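PDB 3O0D: triacylglycerol lipase from Yarrowia lipolytica, which probably hydrolyses triacylglycerols as a secreted, glycosylated lipase of the class 3 family with the alpha/beta-hydrolase fold. Local coordinates for residues A167-L170 with F171-L175; T35-F38 with K39-C43; L290-F293 with V294-V298. All coordinates share one frame; numbering follows the deposited sequence. Where two conformers were deposited one is given.

Contact 1: residues A167-L170 with F171-L175; sequences AALL and FGINL. With NAG (2-acetamido-2-deoxy-beta-D-glucopyranose), chain H.
Ala-167 O accepts the backbone N-H of Phe-171, with 2.7 Å between Ala-167 O and Phe-171 N. Three further i to i+4 bonds continue the alpha-helical pattern, the last being Asn-174 N to Leu-170 O at 2.9 Å. Apolar side chains pack outside this backbone. Ile-173 holds CG1 beside its own backbone N (chi1 -71°) and runs extended from there, which lays Ile-173 CG1 3.3 Å from Leu-169 O. The end of that chain, Ile-173 CD1, meets Leu-169 CG at 4.1 Å, the two side chains coming together at a slant. On another side of the helix, Phe-171 and Asn-174 are directed toward an N-linked glycan: the Asn-174 amide lies above one face of the Phe-171 ring near its rim, and Leu-175 CD1 reaches the ring edge in plane. The sugar's acetamido group meets this patch, with its O7 3.4 Å from Asn-174 CG and 3.6 Å from Leu-175 CD2. Changing Asn-174 to an alanine here would probably uncover that part of the Phe-171 face and deprive the acetamido group of its amide neighbour. In the beta-alpha-beta unit formed with strands 155-161 and 183-187, Ala-168 and Leu-175 rest on strand 155-161, Phe-171 faces helix 127-150, and Ile-173 packs on helix 195-206.

Contact 2: residues T35-F38 with K39-C43; sequences TKIF and KPFNC
Phe-38 and Asn-42 form a two-bond antiparallel bridge: Phe-38 N donates to Asn-42 O at 2.8 Å, and Asn-42 N donates back to Phe-38 O at 2.8 Å. These two reciprocal bonds make it a hydrogen-bonded pair. Between the two residues the chain turns through Lys-39 and Pro-40, joined by a cis peptide bond, and Phe-41 is the extra residue of a classic beta bulge, since Phe-41 and Asn-42 together face Phe-38.

The side chains divide into two groups. In the first, Phe-38 CB lies 4.0 Å from Asn-42 CB. With CG anti to its carbonyl carbon (chi1 -68°), Phe-38 turns its ring so that Asn-42 O lies at the ring edge, in plane, 3.8 Å from Phe-38 CD1. One face of the same ring carries the CE methylene of Lys-36, which sits 3.4 Å above the plane of the Phe-38 ring and toward the rim. In the second group, Ile-37 packs against Phe-41. Phe-41 carries CG on the far side of CB from its own N, beside the carbonyl carbon (chi1 -162°), and its ring lies alongside Ile-37, both side chains pointing the same way, with Phe-41 CD1 3.9 Å from Ile-37 CG2. Ile-37 CG1 also approaches Cys-43 CB at 4.4 Å.

This division implies two chemistries in one loop. Ile-37 and Phe-41 lie against Ile-27 of helix 12-27 and against strand 53-60, Ile-37 N is hydrogen-bonded to Glu-58 OE1, and the Cys-43 to Cys-47 disulfide closes a short covalent ring within the same loop. Phe-38, Lys-36 and Lys-39 stay on the solvent side, where one water weakly links Lys-36 NZ with Lys-39 N. Between the two segments themselves, the main-chain pair and apolar contacts join the residues.

Contact 3: residues L290-F293 with V294-V298; sequences LQYF and VTEGV
Leu-290 O accepts the backbone N-H of Glu-296, with 2.7 Å from Leu-290 O to Glu-296 N, in the carbonyl plane and on a lone pair, at an N-H...O angle of 157°. The same oxygen also receives a weak bond from Tyr-292 N and a CA-H...O contact, Thr-295 CA lying 3.4 Å from Leu-290 O. Tyr-292 N is shared, for it donates as well to Val-294 O at 3.2 Å. In return Val-294 N makes a weak bond to Tyr-292 O at 2.8 Å.

Not every acceptor is served. Glu-296 O is buried without a polar partner. Leu-290, its CG anti to the carbonyl carbon (chi1 -51°), is folded over this oxygen: Leu-290 CD2 lies 3.3 Å and Leu-290 CB 3.4 Å from Glu-296 O. By contrast, Gln-291 OE1 and Tyr-292 OH are satisfied outside the turn, by His-227 NE2 and Asp-230 OD2 respectively. Glu-296 CG packs 3.9 Å from Tyr-292 CB.

Phe-293, with positive phi (71°) and negative psi, is the middle residue of a classic gamma turn closed by the Tyr-292 to Val-294 bond. This tight reversal follows helix 285-290, and its Tyr-292 hydroxyl is hydrogen-bonded to Asp-230, whose place is consistent with the acid of a Ser-His-Asp triad, as in other alpha/beta-hydrolases.

From the N terminus, contact 2 comes first, closing a loop between helix 12-27 and strand 53-60. Contact 1 closes no loop: it lies inside helix 163-177, the middle of the unit strand 155-161, helix 163-177, strand 183-187. Contact 3 turns the chain back after helix 285-290 near the C terminus. The three are in series; none nests in or crosses another. Contacts 1 and 3 lie on opposite sides of the chain's centre. Contacts 2 and 3 approach to about 7 Å between nearest atoms without touching. Both pack on helix 12-27, and the Cys-30 to Cys-299 disulfide joins the chain just before contact 2 to that just after contact 3.

Contact 1: residues A167-L170 with F171-L175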
loop_
_atom_site.group_PDB
_atom_site.type_symbol
_atom_site.label_atom_id
_atom_site.label_comp_id
_atom_site.label_asym_id
_atom_site.label_seq_id
_atom_site.Cartn_x
_atom_site.Cartn_y
_atom_site.Cartn_z
ATOM N N ALA A 167 2.992 -3.433 4.199
ATOM C CA ALA A 167 2.761 -3.084 5.619
ATOM C C ALA A 167 1.371 -2.357 5.677
ATOM O O ALA A 167 0.564 -2.630 6.593
ATOM C CB ALA A 167 3.836 -2.172 6.170
ATOM N N ALA A 168 1.072 -1.513 4.714
ATOM C CA ALA A 168 -0.207 -0.784 4.751
ATOM C C ALA A 168 -1.456 -1.658 4.601
ATOM O O ALA A 168 -2.430 -1.487 5.268
ATOM C CB ALA A 168 -0.209 0.375 3.706
ATOM N N LEU A 169 -1.381 -2.583 3.700
ATOM C CA LEU A 169 -2.433 -3.584 3.489
ATOM C C LEU A 169 -2.717 -4.357 4.805
ATOM O O LEU A 169 -3.877 -4.399 5.292
ATOM C CB LEU A 169 -2.145 -4.494 2.324
ATOM C CG LEU A 169 -3.134 -5.622 2.190
ATOM C CD1 LEU A 169 -4.560 -4.991 1.963
ATOM C CD2 LEU A 169 -2.868 -6.703 1.106
ATOM N N LEU A 170 -1.634 -4.876 5.399
ATOM C CA LEU A 170 -1.791 -5.599 6.659
ATOM C C LEU A 170 -2.234 -4.688 7.790
ATOM O O LEU A 170 -3.093 -5.130 8.591
ATOM C CB LEU A 170 -0.424 -6.261 7.049
ATOM C CG LEU A 170 -0.109 -7.334 6.054
ATOM C CD1 LEU A 170 1.331 -7.966 6.437
ATOM C CD2 LEU A 170 -1.127 -8.381 6.016
ATOM N N PHE A 171 -1.728 -3.444 7.847
ATOM C CA PHE A 171 -2.103 -2.556 8.931
ATOM C C PHE A 171 -3.591 -2.183 8.710
ATOM O O PHE A 171 -4.374 -2.055 9.720
ATOM C CB PHE A 171 -1.223 -1.293 8.972
ATOM C CG PHE A 171 -1.216 -0.652 10.279
ATOM C CD1 PHE A 171 -0.114 -0.795 11.130
ATOM C CD2 PHE A 171 -2.367 0.035 10.749
ATOM C CE1 PHE A 171 -0.086 -0.224 12.416
ATOM C CE2 PHE A 171 -2.377 0.566 12.006
ATOM C CZ PHE A 171 -1.218 0.446 12.888
ATOM N N GLY A 172 -4.013 -1.989 7.449
ATOM C CA GLY A 172 -5.454 -1.737 7.215
ATOM C C GLY A 172 -6.371 -2.892 7.622
ATOM O O GLY A 172 -7.470 -2.724 8.211
ATOM N N ILE A 173 -5.881 -4.097 7.421
ATOM C CA ILE A 173 -6.607 -5.297 7.815
ATOM C C ILE A 173 -6.690 -5.320 9.344
ATOM O O ILE A 173 -7.813 -5.584 9.873
ATOM C CB ILE A 173 -5.993 -6.569 7.255
ATOM C CG1 ILE A 173 -6.240 -6.633 5.727
ATOM C CG2 ILE A 173 -6.729 -7.842 7.858
ATOM C CD1 ILE A 173 -5.275 -7.600 5.070
ATOM N N ASN A 174 -5.594 -5.027 10.036
ATOM C CA ASN A 174 -5.549 -4.895 11.544
ATOM C C ASN A 174 -6.671 -3.910 11.994
ATOM O O ASN A 174 -7.533 -4.260 12.777
ATOM C CB ASN A 174 -4.174 -4.405 12.010
ATOM C CG ASN A 174 -4.230 -3.586 13.211
ATOM O OD1 ASN A 174 -3.839 -2.350 13.279
ATOM N ND2 ASN A 174 -4.747 -4.228 14.266
ATOM N N LEU A 175 -6.676 -2.704 11.417
ATOM C CA LEU A 175 -7.635 -1.660 11.846
ATOM C C LEU A 175 -9.083 -2.120 11.559
ATOM O O LEU A 175 -9.989 -1.880 12.375
ATOM C CB LEU A 175 -7.347 -0.363 11.079
ATOM C CG LEU A 175 -6.125 0.352 11.612
ATOM C CD1 LEU A 175 -5.747 1.584 10.634
ATOM C CD2 LEU A 175 -6.244 0.891 13.054
HETATM C C1 NAG H . -5.816 -2.818 18.488
HETATM C C2 NAG H . -6.135 -1.468 17.806
HETATM C C3 NAG H . -7.161 -0.736 18.661
HETATM C C4 NAG H . -8.396 -1.610 18.903
HETATM C C5 NAG H . -7.903 -2.860 19.591
HETATM C C6 NAG H . -8.973 -3.836 20.115
HETATM C C7 NAG H . -4.301 -0.442 16.529
HETATM C C8 NAG H . -3.145 0.516 16.527
HETATM N N2 NAG H . -4.966 -0.593 17.680
HETATM O O3 NAG H . -7.510 0.487 17.985
HETATM O O4 NAG H . -9.264 -0.939 19.822
HETATM O O5 NAG H . -7.013 -3.520 18.666
HETATM O O6 NAG H . -9.919 -3.994 19.120
HETATM O O7 NAG H . -4.599 -1.077 15.533
#

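Contact 2: residues T35-F38 with K39-C43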
loop_
_atom_site.group_PDB
_atom_site.type_symbol
_atom_site.label_atom_id
_atom_site.label_comp_id
_atom_site.label_asym_id
_atom_site.label_seq_id
_atom_site.Cartn_x
_atom_site.Cartn_y
_atom_site.Cartn_z
ATOM N N THR A 35 17.289 13.137 5.983
ATOM C CA THR A 35 16.110 13.883 5.522
ATOM C C THR A 35 15.291 14.343 6.728
ATOM O O THR A 35 15.574 13.997 7.867
ATOM C CB THR A 35 15.132 13.061 4.607
ATOM O OG1 THR A 35 15.790 12.072 3.795
ATOM C CG2 THR A 35 14.342 13.989 3.749
ATOM N N LYS A 36 14.241 15.103 6.497
ATOM C CA LYS A 36 13.322 15.385 7.580
ATOM C C LYS A 36 11.988 15.891 7.038
ATOM O O LYS A 36 11.985 16.476 5.998
ATOM C CB LYS A 36 13.899 16.549 8.361
ATOM C CG LYS A 36 13.653 16.362 9.818
ATOM C CD LYS A 36 14.385 17.428 10.627
ATOM C CE LYS A 36 13.373 18.457 11.122
ATOM N NZ LYS A 36 13.494 18.808 12.580
ATOM N N ILE A 37 10.915 15.686 7.785
ATOM C CA ILE A 37 9.691 16.473 7.474
ATOM C C ILE A 37 9.659 17.544 8.595
ATOM O O ILE A 37 9.642 17.115 9.800
ATOM C CB ILE A 37 8.443 15.580 7.615
ATOM C CG1 ILE A 37 8.375 14.483 6.533
ATOM C CG2 ILE A 37 7.157 16.506 7.508
ATOM C CD1 ILE A 37 7.408 13.409 6.801
ATOM N N PHE A 38 9.769 18.823 8.260
ATOM C CA PHE A 38 9.678 19.878 9.317
ATOM C C PHE A 38 8.188 20.074 9.742
ATOM O O PHE A 38 7.367 20.025 8.888
ATOM C CB PHE A 38 10.259 21.151 8.736
ATOM C CG PHE A 38 11.741 21.049 8.495
ATOM C CD1 PHE A 38 12.250 20.515 7.321
ATOM C CD2 PHE A 38 12.629 21.468 9.517
ATOM C CE1 PHE A 38 13.659 20.407 7.149
ATOM C CE2 PHE A 38 13.997 21.360 9.369
ATOM C CZ PHE A 38 14.525 20.825 8.188
ATOM N N LYS A 39 7.862 20.229 11.042
ATOM C CA LYS A 39 6.490 20.641 11.499
ATOM C C LYS A 39 6.223 22.049 10.929
ATOM O O LYS A 39 7.138 22.906 10.831
ATOM C CB LYS A 39 6.356 20.530 13.068
ATOM C CG LYS A 39 6.250 19.026 13.625
ATOM C CD LYS A 39 6.401 18.904 15.174
ATOM C CE LYS A 39 5.846 17.577 15.761
ATOM N NZ LYS A 39 6.666 16.365 15.404
ATOM N N PRO A 40 4.959 22.335 10.511
ATOM C CA PRO A 40 3.845 21.431 10.621
ATOM C C PRO A 40 3.933 20.342 9.665
ATOM O O PRO A 40 3.711 19.212 10.066
ATOM C CB PRO A 40 2.602 22.325 10.289
ATOM C CG PRO A 40 3.066 23.647 10.275
ATOM C CD PRO A 40 4.544 23.632 9.958
ATOM N N PHE A 41 4.214 20.625 8.403
ATOM C CA PHE A 41 4.277 19.573 7.399
ATOM C C PHE A 41 5.006 20.102 6.183
ATOM O O PHE A 41 4.407 20.328 5.133
ATOM C CB PHE A 41 2.871 19.113 7.013
ATOM C CG PHE A 41 2.839 17.780 6.320
ATOM C CD1 PHE A 41 3.309 16.642 6.954
ATOM C CD2 PHE A 41 2.337 17.664 5.034
ATOM C CE1 PHE A 41 3.280 15.416 6.320
ATOM C CE2 PHE A 41 2.306 16.440 4.395
ATOM C CZ PHE A 41 2.779 15.314 5.038
ATOM N N ASN A 42 6.308 20.312 6.336
ATOM C CA ASN A 42 7.083 20.958 5.280
ATOM C C ASN A 42 8.224 20.048 4.803
ATOM O O ASN A 42 8.979 19.534 5.642
ATOM C CB ASN A 42 7.710 22.245 5.872
ATOM C CG ASN A 42 6.663 23.226 6.356
ATOM O OD1 ASN A 42 5.607 23.320 5.772
ATOM N ND2 ASN A 42 6.939 23.909 7.450
ATOM N N CYS A 43 8.311 19.786 3.505
ATOM C CA CYS A 43 9.300 18.838 2.999
ATOM C C CYS A 43 9.475 19.022 1.504
ATOM O O CYS A 43 9.717 18.069 0.762
ATOM C CB CYS A 43 8.874 17.402 3.307
ATOM S SG CYS A 43 7.586 16.753 2.215
HETATM O O HOH W 1 10.761 20.758 12.708
#

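Contact 3: residues L290-F293 with V294-V298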
loop_
_atom_site.group_PDB
_atom_site.type_symbol
_atom_site.label_atom_id
_atom_site.label_comp_id
_atom_site.label_asym_id
_atom_site.label_seq_id
_atom_site.Cartn_x
_atom_site.Cartn_y
_atom_site.Cartn_z
ATOM N N LEU A 290 9.355 3.107 -9.503
ATOM C CA LEU A 290 9.226 4.495 -8.925
ATOM C C LEU A 290 8.066 5.304 -9.543
ATOM O O LEU A 290 7.730 6.320 -8.981
ATOM C CB LEU A 290 10.492 5.339 -9.104
ATOM C CG LEU A 290 11.759 4.610 -8.613
ATOM C CD1 LEU A 290 12.928 5.641 -8.613
ATOM C CD2 LEU A 290 11.496 3.958 -7.217
ATOM N N GLN A 291 7.594 4.926 -10.719
ATOM C CA GLN A 291 6.716 5.742 -11.547
ATOM C C GLN A 291 5.226 5.580 -11.264
ATOM O O GLN A 291 4.579 4.890 -11.949
ATOM C CB GLN A 291 7.013 5.530 -13.057
ATOM C CG GLN A 291 8.427 5.866 -13.423
ATOM C CD GLN A 291 8.842 5.357 -14.791
ATOM O OE1 GLN A 291 8.691 4.230 -15.095
ATOM N NE2 GLN A 291 9.444 6.219 -15.560
ATOM N N TYR A 292 4.771 6.261 -10.214
ATOM C CA TYR A 292 3.417 6.173 -9.703
ATOM C C TYR A 292 2.806 7.587 -9.552
ATOM O O TYR A 292 2.699 8.055 -8.504
ATOM C CB TYR A 292 3.387 5.421 -8.354
ATOM C CG TYR A 292 3.449 3.917 -8.523
ATOM C CD1 TYR A 292 4.658 3.243 -8.563
ATOM C CD2 TYR A 292 2.328 3.191 -8.683
ATOM C CE1 TYR A 292 4.721 1.913 -8.752
ATOM C CE2 TYR A 292 2.368 1.861 -8.869
ATOM C CZ TYR A 292 3.568 1.186 -8.934
ATOM O OH TYR A 292 3.536 -0.164 -9.172
ATOM N N PHE A 293 2.402 8.176 -10.674
ATOM C CA PHE A 293 1.908 9.572 -10.748
ATOM C C PHE A 293 3.036 10.590 -10.543
ATOM O O PHE A 293 3.296 11.408 -11.385
ATOM C CB PHE A 293 0.730 9.863 -9.786
ATOM C CG PHE A 293 -0.510 9.062 -10.071
ATOM C CD1 PHE A 293 -0.774 7.936 -9.372
ATOM C CD2 PHE A 293 -1.438 9.469 -10.976
ATOM C CE1 PHE A 293 -1.806 7.199 -9.618
ATOM C CE2 PHE A 293 -2.516 8.692 -11.200
ATOM C CZ PHE A 293 -2.686 7.556 -10.493
ATOM N N VAL A 294 3.681 10.476 -9.389
ATOM C CA VAL A 294 4.904 11.177 -9.075
ATOM C C VAL A 294 6.042 10.141 -8.902
ATOM O O VAL A 294 5.762 9.013 -8.807
ATOM C CB VAL A 294 4.804 11.989 -7.791
ATOM C CG1 VAL A 294 3.712 12.975 -7.867
ATOM C CG2 VAL A 294 4.523 11.095 -6.665
ATOM N N THR A 295 7.288 10.598 -8.906
ATOM C CA THR A 295 8.415 9.669 -8.678
ATOM C C THR A 295 8.467 9.259 -7.216
ATOM O O THR A 295 8.508 10.133 -6.366
ATOM C CB THR A 295 9.741 10.350 -9.089
ATOM O OG1 THR A 295 9.649 10.584 -10.512
ATOM C CG2 THR A 295 10.848 9.322 -8.834
ATOM N N GLU A 296 8.445 7.968 -6.932
ATOM C CA GLU A 296 8.443 7.506 -5.537
ATOM C C GLU A 296 9.895 7.155 -5.200
ATOM O O GLU A 296 10.660 6.967 -6.128
ATOM C CB GLU A 296 7.622 6.245 -5.404
ATOM C CG GLU A 296 6.122 6.347 -5.743
ATOM C CD GLU A 296 5.376 7.224 -4.629
ATOM O OE1 GLU A 296 5.896 7.417 -3.528
ATOM O OE2 GLU A 296 4.230 7.654 -4.884
ATOM N N GLY A 297 10.249 7.257 -3.914
ATOM C CA GLY A 297 11.532 6.687 -3.452
ATOM C C GLY A 297 12.581 7.689 -3.166
ATOM O O GLY A 297 13.638 7.313 -2.571
ATOM N N VAL A 298 12.355 8.936 -3.523
ATOM C CA VAL A 298 13.328 9.997 -3.281
ATOM C C VAL A 298 12.677 11.217 -2.709
ATOM O O VAL A 298 11.739 11.768 -3.330
ATOM C CB VAL A 298 14.055 10.464 -4.596
ATOM C CG1 VAL A 298 15.060 11.696 -4.329
ATOM C CG2 VAL A 298 14.833 9.270 -5.202
#